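Local coordinates for putative fructose-aminoacid-6-phosphate deglycase (Bacillus subtilis, PDB 3EUA), which catalyses the conversion of a range of fructosamine 6-phosphates to glucose 6-phosphate and a free amino acid, at residues 307-310 against 311-314; 211-214 against 215-219. All coordinates share one frame; numbering follows the deposited sequence. Where two conformers were deposited one is given.

Interaction 1. Residues 307-310 against 311-314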
ATOM      1  N   ALA A 307       5.512   7.942  21.498  1.00 19.54           N
ATOM      2  CA  ALA A 307       4.336   7.144  21.886  1.00 19.85           C
ATOM      3  C   ALA A 307       4.235   6.980  23.398  1.00 19.92           C
ATOM      4  O   ALA A 307       3.158   7.139  23.966  1.00 19.56           O
ATOM      5  CB  ALA A 307       4.374   5.770  21.190  1.00 19.36           C
ATOM      6  N   ASP A 308       5.363   6.674  24.039  1.00 20.64           N
ATOM      7  CA  ASP A 308       5.437   6.502  25.494  1.00 21.31           C
ATOM      8  C   ASP A 308       5.001   7.745  26.241  1.00 21.04           C
ATOM      9  O   ASP A 308       4.212   7.637  27.188  1.00 20.69           O
ATOM     10  CB  ASP A 308       6.857   6.094  25.937  1.00 21.58           C
ATOM     11  CG  ASP A 308       7.222   4.650  25.554  1.00 24.92           C
ATOM     12  OD1 ASP A 308       6.322   3.783  25.349  1.00 24.12           O
ATOM     13  OD2 ASP A 308       8.442   4.356  25.516  1.00 26.49           O
ATOM     14  N   GLU A 309       5.488   8.908  25.794  1.00 21.16           N
ATOM     15  CA  GLU A 309       5.111  10.195  26.385  1.00 21.22           C
ATOM     16  C   GLU A 309       3.620  10.533  26.181  1.00 20.68           C
ATOM     17  O   GLU A 309       2.947  11.056  27.086  1.00 19.09           O
ATOM     18  CB  GLU A 309       5.952  11.342  25.790  1.00 22.15           C
ATOM     19  CG  GLU A 309       7.434  11.301  26.088  1.00 23.28           C
ATOM     20  CD  GLU A 309       7.782  11.453  27.574  1.00 26.91           C
ATOM     21  OE1 GLU A 309       6.997  12.034  28.364  1.00 28.93           O
ATOM     22  OE2 GLU A 309       8.874  11.006  27.957  1.00 31.28           O
ATOM     23  N   LEU A 310       3.133  10.249  24.979  1.00 20.37           N
ATOM     24  CA  LEU A 310       1.751  10.507  24.622  1.00 20.25           C
ATOM     25  C   LEU A 310       0.823   9.671  25.494  1.00 20.37           C
ATOM     26  O   LEU A 310      -0.144  10.203  26.046  1.00 19.91           O
ATOM     27  CB  LEU A 310       1.536  10.208  23.135  1.00 20.64           C
ATOM     28  CG  LEU A 310       0.158  10.493  22.571  1.00 20.97           C
ATOM     29  CD1 LEU A 310      -0.246  11.963  22.703  1.00 20.08           C
ATOM     30  CD2 LEU A 310       0.082  10.037  21.096  1.00 20.08           C
ATOM     31  N   ALA A 311       1.125   8.369  25.612  1.00 20.81           N
ATOM     32  CA  ALA A 311       0.311   7.438  26.417  1.00 21.50           C
ATOM     33  C   ALA A 311       0.214   7.910  27.892  1.00 22.56           C
ATOM     34  O   ALA A 311      -0.833   7.826  28.508  1.00 23.09           O
ATOM     35  CB  ALA A 311       0.862   6.033  26.337  1.00 20.46           C
ATOM     36  N   GLU A 312       1.327   8.388  28.431  1.00 23.72           N
ATOM     37  CA  GLU A 312       1.382   8.902  29.784  1.00 25.44           C
ATOM     38  C   GLU A 312       0.548  10.170  29.909  1.00 24.55           C
ATOM     39  O   GLU A 312      -0.258  10.281  30.825  1.00 23.93           O
ATOM     40  CB  GLU A 312       2.838   9.166  30.183  1.00 25.88           C
ATOM     41  CG  GLU A 312       3.015   9.751  31.590  1.00 29.78           C
ATOM     42  CD  GLU A 312       4.476  10.082  31.926  1.00 31.38           C
ATOM     43  OE1 GLU A 312       5.410   9.700  31.146  1.00 37.65           O
ATOM     44  OE2 GLU A 312       4.666  10.738  32.979  1.00 37.88           O
ATOM     45  N   GLU A 313       0.731  11.105  28.980  1.00 24.51           N
ATOM     46  CA  GLU A 313      -0.016  12.376  28.994  1.00 24.76           C
ATOM     47  C   GLU A 313      -1.523  12.168  28.891  1.00 24.15           C
ATOM     48  O   GLU A 313      -2.280  12.872  29.532  1.00 23.54           O
ATOM     49  CB  GLU A 313       0.425  13.282  27.841  1.00 25.16           C
ATOM     50  CG  GLU A 313       0.017  14.741  27.995  1.00 28.97           C
ATOM     51  CD  GLU A 313       0.713  15.404  29.176  1.00 31.24           C
ATOM     52  OE1 GLU A 313       1.787  14.907  29.578  1.00 34.58           O
ATOM     53  OE2 GLU A 313       0.197  16.417  29.705  1.00 35.31           O
ATOM     54  N   ARG A 314      -1.940  11.195  28.084  1.00 22.86           N
ATOM     55  CA  ARG A 314      -3.363  10.877  27.876  1.00 22.68           C
ATOM     56  C   ARG A 314      -3.934   9.836  28.838  1.00 21.83           C
ATOM     57  O   ARG A 314      -5.101   9.461  28.708  1.00 19.99           O
ATOM     58  CB  ARG A 314      -3.564  10.372  26.426  1.00 22.16           C
ATOM     59  CG  ARG A 314      -3.153  11.397  25.385  1.00 22.16           C
ATOM     60  CD  ARG A 314      -3.388  10.943  23.956  1.00 24.01           C
ATOM     61  NE  ARG A 314      -4.780  10.813  23.579  1.00 24.41           N
ATOM     62  CZ  ARG A 314      -5.493   9.688  23.542  1.00 26.36           C
ATOM     63  NH1 ARG A 314      -5.001   8.516  23.893  1.00 24.82           N
ATOM     64  NH2 ARG A 314      -6.756   9.745  23.144  1.00 28.33           N
TER
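Leu-310 lays its isobutyl group alongside the aliphatic part of Arg-314, one helical turn further on, the two side chains running the same way. Its CD1 comes within 3.5 Å of CD of Arg-314, while CG of the arginine rests 3.3 Å from the carbonyl oxygen O of Leu-310. With Leu-310 CG anti to its own nitrogen (chi1 -177°), the branch extends beside the arginine methylenes. Arginine suits the place because its carbon chain can cover a leucine while the guanidinium travels on: a bend at chi3 (68°) turns it toward Gln-220, whose OE1 is hydrogen-bonded to NH1. The backbone beneath is regular alpha-helix in its last turn, N of Arg-314 giving its hydrogen to O of Leu-310 at 2.9 Å and N of Glu-313 doing likewise to O of Glu-309. Ala-307 and Ala-311 put only methyls on the buried side, small enough for the helix 205-220 to pack close. Were Leu-310 cut back to an alanine, the arginine methylenes would probably lose their apolar neighbour and a gap would be likely to open toward Phe-186. Glu-309 packs against helix 158-190, and its carboxylate lies side by side with that of Glu-312, OE1 to OE1 4.0 Å, their planes 35° apart. The like charges are probably tolerated because Glu-312 is exposed; three glutamates within five residues at a helix C-terminal end are likely to be unfavourable to its dipole, a cost that the salt bridge from OE2 of Glu-309 to Lys-184 probably offsets in part.

Interaction 2. Residues 211-214 against 215-219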
ATOM      1  N   TYR A 211       2.944   3.585  12.794  1.00 18.75           N
ATOM      2  CA  TYR A 211       2.595   4.575  13.836  1.00 18.91           C
ATOM      3  C   TYR A 211       1.128   4.881  13.765  1.00 18.79           C
ATOM      4  O   TYR A 211       0.466   5.047  14.798  1.00 19.42           O
ATOM      5  CB  TYR A 211       3.369   5.866  13.700  1.00 18.73           C
ATOM      6  CG  TYR A 211       3.536   6.594  15.011  1.00 17.96           C
ATOM      7  CD1 TYR A 211       4.452   6.156  15.927  1.00 18.74           C
ATOM      8  CD2 TYR A 211       2.811   7.713  15.308  1.00 19.70           C
ATOM      9  CE1 TYR A 211       4.623   6.784  17.138  1.00 20.43           C
ATOM     10  CE2 TYR A 211       2.994   8.383  16.526  1.00 21.54           C
ATOM     11  CZ  TYR A 211       3.916   7.905  17.422  1.00 19.52           C
ATOM     12  OH  TYR A 211       4.110   8.515  18.627  1.00 20.89           O
ATOM     13  N   SER A 212       0.602   4.989  12.549  1.00 18.98           N
ATOM     14  CA  SER A 212      -0.821   5.286  12.367  1.00 18.75           C
ATOM     15  C   SER A 212      -1.744   4.176  12.843  1.00 18.45           C
ATOM     16  O   SER A 212      -2.637   4.404  13.685  1.00 18.04           O
ATOM     17  CB  SER A 212      -1.158   5.590  10.890  1.00 18.37           C
ATOM     18  OG  SER A 212      -0.618   6.852  10.474  1.00 20.79           O
ATOM     19  N   ILE A 213      -1.514   2.976  12.344  1.00 17.96           N
ATOM     20  CA  ILE A 213      -2.435   1.883  12.653  1.00 18.39           C
ATOM     21  C   ILE A 213      -2.251   1.207  14.021  1.00 18.90           C
ATOM     22  O   ILE A 213      -3.233   0.797  14.621  1.00 20.03           O
ATOM     23  CB  ILE A 213      -2.495   0.827  11.520  1.00 18.42           C
ATOM     24  CG1 ILE A 213      -1.153   0.117  11.350  1.00 19.71           C
ATOM     25  CG2 ILE A 213      -3.022   1.483  10.213  1.00 17.39           C
ATOM     26  CD1 ILE A 213      -1.304  -1.312  10.870  1.00 19.23           C
ATOM     27  N   CYS A 214      -1.009   1.159  14.497  1.00 19.93           N
ATOM     28  CA  CYS A 214      -0.637   0.551  15.772  1.00 20.12           C
ATOM     29  C   CYS A 214      -0.569   1.537  16.931  1.00 19.82           C
ATOM     30  O   CYS A 214      -1.334   1.441  17.856  1.00 20.04           O
ATOM     31  CB  CYS A 214       0.687  -0.172  15.622  1.00 21.54           C
ATOM     32  SG  CYS A 214       0.567  -1.523  14.420  1.00 24.19           S
ATOM     33  N   ILE A 215       0.305   2.522  16.877  1.00 19.33           N
ATOM     34  CA  ILE A 215       0.404   3.410  18.011  1.00 19.55           C
ATOM     35  C   ILE A 215      -0.842   4.271  18.178  1.00 19.26           C
ATOM     36  O   ILE A 215      -1.487   4.262  19.252  1.00 19.34           O
ATOM     37  CB  ILE A 215       1.647   4.331  17.940  1.00 18.96           C
ATOM     38  CG1 ILE A 215       2.954   3.512  17.953  1.00 21.06           C
ATOM     39  CG2 ILE A 215       1.575   5.364  19.075  1.00 19.83           C
ATOM     40  CD1 ILE A 215       3.292   2.801  19.281  1.00 22.32           C
ATOM     41  N   LEU A 216      -1.232   4.951  17.112  1.00 18.78           N
ATOM     42  CA  LEU A 216      -2.348   5.875  17.224  1.00 18.74           C
ATOM     43  C   LEU A 216      -3.724   5.232  17.319  1.00 18.19           C
ATOM     44  O   LEU A 216      -4.406   5.417  18.310  1.00 18.58           O
ATOM     45  CB  LEU A 216      -2.260   6.932  16.103  1.00 19.61           C
ATOM     46  CG  LEU A 216      -0.986   7.819  16.217  1.00 19.61           C
ATOM     47  CD1 LEU A 216      -0.864   8.740  15.017  1.00 19.95           C
ATOM     48  CD2 LEU A 216      -0.925   8.649  17.524  1.00 19.59           C
HETATM   49  N   MSE A 217      -4.112   4.477  16.304  0.50 17.43           N
HETATM   50  CA  MSE A 217      -5.414   3.829  16.261  0.50 17.69           C
HETATM   51  C   MSE A 217      -5.541   2.739  17.327  0.50 18.28           C
HETATM   52  O   MSE A 217      -6.314   2.878  18.282  0.50 19.05           O
HETATM   53  CB  MSE A 217      -5.689   3.275  14.847  0.50 17.40           C
HETATM   54  CG  MSE A 217      -5.750   4.361  13.766  0.50 16.88           C
HETATM   55 SE   MSE A 217      -6.062   3.710  11.990  0.38 16.65          SE
HETATM   56  CE  MSE A 217      -8.051   3.267  12.231  0.50 12.67           C
ATOM     57  N   GLU A 218      -4.742   1.695  17.200  1.00 19.14           N
ATOM     58  CA  GLU A 218      -4.775   0.570  18.130  1.00 19.58           C
ATOM     59  C   GLU A 218      -4.517   0.902  19.573  1.00 19.81           C
ATOM     60  O   GLU A 218      -5.341   0.576  20.445  1.00 20.36           O
ATOM     61  CB  GLU A 218      -3.735  -0.480  17.734  1.00 19.65           C
ATOM     62  CG  GLU A 218      -3.778  -1.793  18.507  1.00 20.10           C
ATOM     63  CD  GLU A 218      -2.611  -2.729  18.146  1.00 22.08           C
ATOM     64  OE1 GLU A 218      -1.683  -2.325  17.402  1.00 24.83           O
ATOM     65  OE2 GLU A 218      -2.624  -3.885  18.651  1.00 26.57           O
HETATM   66  N   MSE A 219      -3.426   1.595  19.823  1.00 19.88           N
HETATM   67  CA  MSE A 219      -2.970   1.818  21.204  1.00 21.06           C
HETATM   68  C   MSE A 219      -3.317   3.124  21.886  1.00 20.37           C
HETATM   69  O   MSE A 219      -2.978   3.310  23.046  1.00 20.67           O
HETATM   70  CB  MSE A 219      -1.453   1.621  21.208  1.00 21.33           C
HETATM   71  CG  MSE A 219      -1.014   0.269  20.621  1.00 23.25           C
HETATM   72 SE   MSE A 219       0.934  -0.073  20.732  0.75 26.85          SE
HETATM   73  CE  MSE A 219       1.142  -1.519  19.401  1.00 20.74           C
TER
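Two torsions set Tyr-211 against Ile-215: the tyrosine swings its ring anti to the backbone nitrogen (chi1 -153°), and Ile-215 sends CG2 anti to its own nitrogen, with CG1 beside that nitrogen (chi1 -62°). CB and CG2 of the isoleucine thereby lie over one face of the ring, CB standing 4.0 Å from the ring centroid in a CH-pi contact, while CG1 reaches past the rim, 3.7 Å from CD1 of Tyr-211. A beta-branched residue fits well, since the fork at CB lets it cover face and rim together. Leu-216 approaches the same ring obliquely, its CD1 3.8 Å from CD2 of Tyr-211. This pairing of residues five apart reflects the backbone, which is widened into pi-type turns: N of Leu-216 bonds to O of Tyr-211 at 2.9 Å, and N of Met-217 to O of Ser-212 at 3.0 Å. The bond from N of Glu-218 to O of Ile-213 is less well directed, its donor standing 42° out of the carbonyl plane. Beyond it, Met-219, a selenomethionine like Met-217, extends its flexible chain out across the helix, bringing its CE 4.0 Å from CB of Cys-214. Met-217 and Ile-213 both pack on Pro-236 of the second subunit, where apolar side chains suit a subunit interface. The buried polar ends are also provided for: OG of Ser-212 bonds to Thr-198, and OE2 of Glu-218 makes a salt bridge with Arg-321, while the i to i+5 bonds keep the carbonyls of the widened turns supplied with donors.

In the fold
From the N terminus, interaction 2 comes first, within the helix 205-220 that connects parallel strands 197-200 and 226-228 of the second SIS domain. Interaction 1 follows at the end of the long helix 288-313, after the remaining strands of that four-stranded sheet. Each is a local contact closing only helical turns, so the two stand in series, neither nesting nor crossing. They nevertheless meet in space, their centres about 13 Å apart: Ala-307 packs on Tyr-211 and Ile-215, and Leu-310 on Leu-216. The helix bearing 307-314 is thus joined to the crossover helix of the beta-alpha-beta unit formed with strands 197-200 and 226-228.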